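Local atomic coordinates of uncharacterized protein MTH_862 (Methanothermobacter thermautotrophicus, PDB entry 2R47), a protein that is of unknown function, belonging to a family of uncharacterized proteins conserved in archaea. Residues V23-V34 / G83-L94. Numbering follows the deposited sequence. Where two conformers were deposited one is given.
Sequences VKDAERIGFAGV and GNVDVLVLLGGL
Asp-86 OD2 is gripped by two backbone amides: Glu-27 N, at 3.0 Å, meets its syn lone pair, whereas Arg-28 N, at 3.2 Å, comes in from above the carboxylate plane. The carboxylate reaches them because CG sits between backbone N and carbonyl carbon (chi1 56°). In return, Arg-28 O accepts from both Asp-86 N and Val-87 N where the chain turns its corner. The extended Arg-28 side chain crosses Val-85 at about a right angle, and its NH2 donates to Gly-83 O at 2.9 Å, with that oxygen 2° out of the guanidinium plane. Beyond, parallel pairing runs through Gly-30 N to Val-87 O (3.0 Å) and Val-89 N to Gly-30 O (2.8 Å), ending at Leu-91 N on Ala-32 O. Ile-29 CG2 packs against Val-89 CG2 (3.6 Å) and sits above one face of the Phe-31 ring, offset toward its rim. Leu-94 CD1 touches Ala-32 O at 3.4 Å and CD2 lies against Gly-33 CA; an alanine here would probably open a gap beside Ala-32 and Gly-33. Helix 40-48 covers the Phe-31 face and helix 103-113 the Ala-32 and Leu-88 face of these adjacent mid-sheet strands, as in a three-layer alpha/beta/alpha sandwich.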
ATOM      1  N   VAL A  23     -14.073  10.225   6.343  1.00 17.29           N
ATOM      2  CA  VAL A  23     -14.215   9.679   7.707  1.00 18.07           C
ATOM      3  C   VAL A  23     -14.012  10.706   8.841  1.00 18.49           C
ATOM      4  O   VAL A  23     -13.749  10.336   9.989  1.00 19.67           O
ATOM      5  CB  VAL A  23     -13.273   8.462   7.929  1.00 17.46           C
ATOM      6  CG1 VAL A  23     -13.644   7.363   6.907  1.00 16.41           C
ATOM      7  CG2 VAL A  23     -11.801   8.873   7.791  1.00 17.52           C
ATOM      8  N   LYS A  24     -14.193  11.975   8.535  1.00 20.05           N
ATOM      9  CA  LYS A  24     -13.847  13.023   9.488  1.00 21.72           C
ATOM     10  C   LYS A  24     -14.534  12.893  10.830  1.00 22.83           C
ATOM     11  O   LYS A  24     -13.949  13.239  11.840  1.00 23.64           O
ATOM     12  CB  LYS A  24     -14.149  14.403   8.910  1.00 21.53           C
ATOM     13  CG  LYS A  24     -15.552  14.616   8.392  1.00 22.89           C
ATOM     14  CD  LYS A  24     -15.635  15.983   7.634  1.00 23.61           C
ATOM     15  CE  LYS A  24     -17.053  16.581   7.629  1.00 26.88           C
ATOM     16  NZ  LYS A  24     -17.262  17.668   6.551  1.00 25.28           N
ATOM     17  N   ASP A  25     -15.776  12.422  10.834  1.00 23.22           N
ATOM     18  CA  ASP A  25     -16.565  12.353  12.067  1.00 24.70           C
ATOM     19  C   ASP A  25     -16.509  11.001  12.760  1.00 24.28           C
ATOM     20  O   ASP A  25     -17.156  10.814  13.799  1.00 24.44           O
ATOM     21  CB  ASP A  25     -18.030  12.726  11.776  1.00 25.66           C
ATOM     22  CG  ASP A  25     -18.192  14.207  11.401  1.00 28.41           C
ATOM     23  OD1 ASP A  25     -17.498  15.053  12.004  1.00 31.14           O
ATOM     24  OD2 ASP A  25     -19.001  14.512  10.500  1.00 33.18           O
ATOM     25  N   ALA A  26     -15.726  10.072  12.212  1.00 22.60           N
ATOM     26  CA  ALA A  26     -15.652   8.699  12.734  1.00 21.39           C
ATOM     27  C   ALA A  26     -14.706   8.585  13.907  1.00 21.12           C
ATOM     28  O   ALA A  26     -13.705   9.287  13.968  1.00 21.83           O
ATOM     29  CB  ALA A  26     -15.180   7.714  11.626  1.00 22.00           C
ATOM     30  N   GLU A  27     -14.983   7.640  14.803  1.00 20.59           N
ATOM     31  CA  GLU A  27     -14.098   7.327  15.916  1.00 21.54           C
ATOM     32  C   GLU A  27     -13.282   6.050  15.617  1.00 19.85           C
ATOM     33  O   GLU A  27     -12.142   5.932  16.035  1.00 17.51           O
ATOM     34  CB  GLU A  27     -14.917   7.043  17.196  1.00 21.97           C
ATOM     35  CG  GLU A  27     -15.669   8.211  17.796  1.00 26.87           C
ATOM     36  CD  GLU A  27     -16.411   7.870  19.131  1.00 25.46           C
ATOM     37  OE1 GLU A  27     -16.622   6.663  19.515  1.00 27.88           O
ATOM     38  OE2 GLU A  27     -16.791   8.853  19.804  1.00 33.69           O
ATOM     39  N   ARG A  28     -13.941   5.061  14.989  1.00 18.80           N
ATOM     40  CA  ARG A  28     -13.384   3.724  14.864  0.60 18.80           C
ATOM     41  C   ARG A  28     -13.650   3.273  13.441  1.00 18.88           C
ATOM     42  O   ARG A  28     -14.805   3.236  13.008  1.00 19.65           O
ATOM     43  CB  ARG A  28     -14.040   2.770  15.880  0.60 19.00           C
ATOM     44  CG  ARG A  28     -13.456   1.355  15.911  0.60 19.74           C
ATOM     45  CD  ARG A  28     -13.849   0.525  17.160  0.60 19.33           C
ATOM     46  NE  ARG A  28     -13.653  -0.918  16.947  0.60 22.13           N
ATOM     47  CZ  ARG A  28     -12.553  -1.570  17.283  0.60 24.49           C
ATOM     48  NH1 ARG A  28     -11.545  -0.924  17.874  0.60 31.29           N
ATOM     49  NH2 ARG A  28     -12.464  -2.861  17.093  0.60 28.55           N
ATOM     50  N   ILE A  29     -12.568   2.943  12.738  1.00 17.63           N
ATOM     51  CA  ILE A  29     -12.665   2.473  11.360  0.60 16.83           C
ATOM     52  C   ILE A  29     -12.178   1.034  11.266  1.00 15.65           C
ATOM     53  O   ILE A  29     -11.185   0.662  11.885  1.00 15.40           O
ATOM     54  CB  ILE A  29     -11.851   3.364  10.410  0.60 17.00           C
ATOM     55  CG1 ILE A  29     -12.351   4.813  10.487  0.60 19.20           C
ATOM     56  CG2 ILE A  29     -11.965   2.853   8.933  0.60 16.37           C
ATOM     57  CD1 ILE A  29     -11.502   5.791   9.702  0.60 19.76           C
ATOM     58  N   GLY A  30     -12.889   0.237  10.486  1.00 14.00           N
ATOM     59  CA  GLY A  30     -12.545  -1.163  10.242  1.00 13.74           C
ATOM     60  C   GLY A  30     -12.253  -1.250   8.766  1.00 14.32           C
ATOM     61  O   GLY A  30     -13.008  -0.707   7.980  1.00 15.19           O
ATOM     62  N   PHE A  31     -11.138  -1.875   8.403  1.00 13.96           N
ATOM     63  CA  PHE A  31     -10.817  -2.119   6.967  1.00 13.70           C
ATOM     64  C   PHE A  31     -10.893  -3.618   6.774  1.00 14.42           C
ATOM     65  O   PHE A  31     -10.197  -4.313   7.488  1.00 15.82           O
ATOM     66  CB  PHE A  31      -9.380  -1.654   6.663  1.00 13.01           C
ATOM     67  CG  PHE A  31      -9.175  -0.154   6.830  1.00 13.54           C
ATOM     68  CD1 PHE A  31      -9.304   0.701   5.750  1.00 14.01           C
ATOM     69  CD2 PHE A  31      -8.788   0.377   8.076  1.00 15.32           C
ATOM     70  CE1 PHE A  31      -9.079   2.079   5.882  1.00 16.19           C
ATOM     71  CE2 PHE A  31      -8.566   1.773   8.228  1.00 13.36           C
ATOM     72  CZ  PHE A  31      -8.719   2.610   7.124  1.00 14.69           C
ATOM     73  N   ALA A  32     -11.721  -4.088   5.831  1.00 14.41           N
ATOM     74  CA  ALA A  32     -11.872  -5.531   5.579  1.00 14.84           C
ATOM     75  C   ALA A  32     -11.320  -5.825   4.200  1.00 14.22           C
ATOM     76  O   ALA A  32     -11.715  -5.205   3.211  1.00 13.74           O
ATOM     77  CB  ALA A  32     -13.337  -5.930   5.657  1.00 14.86           C
ATOM     78  N   GLY A  33     -10.403  -6.770   4.123  1.00 15.12           N
ATOM     79  CA  GLY A  33      -9.885  -7.119   2.801  1.00 14.54           C
ATOM     80  C   GLY A  33      -9.117  -8.424   2.787  1.00 15.09           C
ATOM     81  O   GLY A  33      -8.881  -9.057   3.825  1.00 15.35           O
ATOM     82  N   VAL A  34      -8.691  -8.796   1.593  1.00 13.67           N
ATOM     83  CA  VAL A  34      -7.909 -10.016   1.427  1.00 14.91           C
ATOM     84  C   VAL A  34      -6.473  -9.838   1.944  1.00 14.62           C
ATOM     85  O   VAL A  34      -5.738  -8.970   1.478  1.00 15.11           O
ATOM     86  CB  VAL A  34      -7.870 -10.374  -0.038  1.00 14.05           C
ATOM     87  CG1 VAL A  34      -7.073 -11.676  -0.222  1.00 14.83           C
ATOM     88  CG2 VAL A  34      -9.292 -10.537  -0.538  1.00 13.89           C
ATOM     89  N   GLY A  83     -13.986  -5.307  17.879  1.00 22.27           N
ATOM     90  CA  GLY A  83     -14.924  -4.251  18.243  1.00 23.66           C
ATOM     91  C   GLY A  83     -15.608  -3.755  16.991  1.00 23.54           C
ATOM     92  O   GLY A  83     -14.984  -3.592  15.934  1.00 22.40           O
ATOM     93  N   ASN A  84     -16.887  -3.447  17.092  1.00 23.18           N
ATOM     94  CA  ASN A  84     -17.507  -2.919  15.905  1.00 22.19           C
ATOM     95  C   ASN A  84     -17.040  -1.481  15.643  1.00 19.56           C
ATOM     96  O   ASN A  84     -16.345  -0.849  16.481  1.00 18.60           O
ATOM     97  CB  ASN A  84     -19.032  -3.151  15.881  1.00 23.52           C
ATOM     98  CG  ASN A  84     -19.740  -2.390  16.900  1.00 25.69           C
ATOM     99  OD1 ASN A  84     -20.945  -2.596  17.102  1.00 29.38           O
ATOM    100  ND2 ASN A  84     -19.038  -1.518  17.579  1.00 24.01           N
ATOM    101  N   VAL A  85     -17.379  -0.989  14.463  1.00 17.51           N
ATOM    102  CA  VAL A  85     -16.792   0.251  13.991  1.00 16.97           C
ATOM    103  C   VAL A  85     -17.876   1.169  13.540  1.00 16.64           C
ATOM    104  O   VAL A  85     -18.982   0.713  13.228  1.00 16.58           O
ATOM    105  CB  VAL A  85     -15.800  -0.030  12.811  1.00 16.62           C
ATOM    106  CG1 VAL A  85     -14.688  -0.978  13.274  1.00 18.46           C
ATOM    107  CG2 VAL A  85     -16.541  -0.704  11.634  1.00 18.33           C
ATOM    108  N   ASP A  86     -17.607   2.467  13.503  1.00 17.67           N
ATOM    109  CA  ASP A  86     -18.619   3.371  12.972  0.60 18.78           C
ATOM    110  C   ASP A  86     -18.417   3.683  11.481  1.00 17.43           C
ATOM    111  O   ASP A  86     -19.287   4.252  10.846  1.00 17.16           O
ATOM    112  CB  ASP A  86     -18.813   4.616  13.858  0.60 20.32           C
ATOM    113  CG  ASP A  86     -17.529   5.373  14.075  0.60 23.56           C
ATOM    114  OD1 ASP A  86     -16.926   5.745  13.067  0.60 25.35           O
ATOM    115  OD2 ASP A  86     -17.118   5.597  15.236  0.60 24.06           O
ATOM    116  N   VAL A  87     -17.274   3.278  10.920  1.00 16.61           N
ATOM    117  CA  VAL A  87     -17.144   3.225   9.438  1.00 16.48           C
ATOM    118  C   VAL A  87     -16.508   1.887   9.092  1.00 15.41           C
ATOM    119  O   VAL A  87     -15.434   1.538   9.628  1.00 15.86           O
ATOM    120  CB  VAL A  87     -16.217   4.335   8.834  1.00 16.47           C
ATOM    121  CG1 VAL A  87     -16.107   4.176   7.278  1.00 17.25           C
ATOM    122  CG2 VAL A  87     -16.764   5.734   9.152  1.00 18.77           C
ATOM    123  N   LEU A  88     -17.150   1.141   8.205  1.00 14.95           N
ATOM    124  CA  LEU A  88     -16.576  -0.096   7.744  1.00 14.85           C
ATOM    125  C   LEU A  88     -16.142   0.127   6.304  1.00 14.61           C
ATOM    126  O   LEU A  88     -16.961   0.453   5.467  1.00 14.80           O
ATOM    127  CB  LEU A  88     -17.577  -1.247   7.846  1.00 16.15           C
ATOM    128  CG  LEU A  88     -17.091  -2.618   7.338  1.00 15.69           C
ATOM    129  CD1 LEU A  88     -15.766  -3.129   7.946  1.00 15.32           C
ATOM    130  CD2 LEU A  88     -18.243  -3.655   7.507  1.00 15.00           C
ATOM    131  N   VAL A  89     -14.849  -0.078   6.022  1.00 13.75           N
ATOM    132  CA  VAL A  89     -14.311   0.147   4.700  1.00 14.05           C
ATOM    133  C   VAL A  89     -14.024  -1.227   4.075  1.00 13.45           C
ATOM    134  O   VAL A  89     -13.131  -1.987   4.532  1.00 15.06           O
ATOM    135  CB  VAL A  89     -12.990   1.036   4.747  1.00 13.38           C
ATOM    136  CG1 VAL A  89     -12.456   1.272   3.295  1.00 15.10           C
ATOM    137  CG2 VAL A  89     -13.220   2.360   5.564  1.00 16.43           C
ATOM    138  N   LEU A  90     -14.773  -1.557   3.033  1.00 12.73           N
ATOM    139  CA  LEU A  90     -14.509  -2.785   2.270  1.00 13.88           C
ATOM    140  C   LEU A  90     -13.434  -2.466   1.227  1.00 14.56           C
ATOM    141  O   LEU A  90     -13.552  -1.467   0.485  1.00 16.16           O
ATOM    142  CB  LEU A  90     -15.782  -3.257   1.548  1.00 13.79           C
ATOM    143  CG  LEU A  90     -16.994  -3.478   2.482  1.00 14.85           C
ATOM    144  CD1 LEU A  90     -18.233  -4.013   1.594  1.00 14.19           C
ATOM    145  CD2 LEU A  90     -16.627  -4.389   3.656  1.00 14.47           C
ATOM    146  N   LEU A  91     -12.431  -3.333   1.142  1.00 15.41           N
ATOM    147  CA  LEU A  91     -11.347  -3.197   0.168  1.00 14.99           C
ATOM    148  C   LEU A  91     -11.659  -3.993  -1.082  1.00 16.61           C
ATOM    149  O   LEU A  91     -12.356  -5.037  -1.020  1.00 17.00           O
ATOM    150  CB  LEU A  91      -9.990  -3.578   0.829  1.00 15.09           C
ATOM    151  CG  LEU A  91      -9.725  -2.658   2.050  1.00 15.36           C
ATOM    152  CD1 LEU A  91      -8.459  -3.143   2.800  1.00 14.94           C
ATOM    153  CD2 LEU A  91      -9.522  -1.183   1.672  1.00 18.60           C
ATOM    154  N   GLY A  92     -11.192  -3.489  -2.239  1.00 17.27           N
ATOM    155  CA  GLY A  92     -11.580  -4.063  -3.510  1.00 18.13           C
ATOM    156  C   GLY A  92     -11.358  -5.564  -3.717  1.00 18.30           C
ATOM    157  O   GLY A  92     -12.138  -6.217  -4.432  1.00 19.39           O
ATOM    158  N   GLY A  93     -10.294  -6.097  -3.131  1.00 19.60           N
ATOM    159  CA  GLY A  93      -9.967  -7.520  -3.233  1.00 19.28           C
ATOM    160  C   GLY A  93     -11.110  -8.408  -2.792  1.00 19.90           C
ATOM    161  O   GLY A  93     -11.235  -9.537  -3.284  1.00 20.32           O
ATOM    162  N   LEU A  94     -11.966  -7.927  -1.878  1.00 19.09           N
ATOM    163  CA  LEU A  94     -13.109  -8.765  -1.429  1.00 19.51           C
ATOM    164  C   LEU A  94     -14.047  -9.146  -2.573  1.00 20.07           C
ATOM    165  O   LEU A  94     -14.791 -10.151  -2.477  1.00 17.87           O
ATOM    166  CB  LEU A  94     -13.941  -8.063  -0.376  1.00 18.95           C
ATOM    167  CG  LEU A  94     -13.278  -7.816   0.986  1.00 18.63           C
ATOM    168  CD1 LEU A  94     -14.248  -7.108   1.951  1.00 16.89           C
ATOM    169  CD2 LEU A  94     -12.836  -9.134   1.563  1.00 19.20           C
TER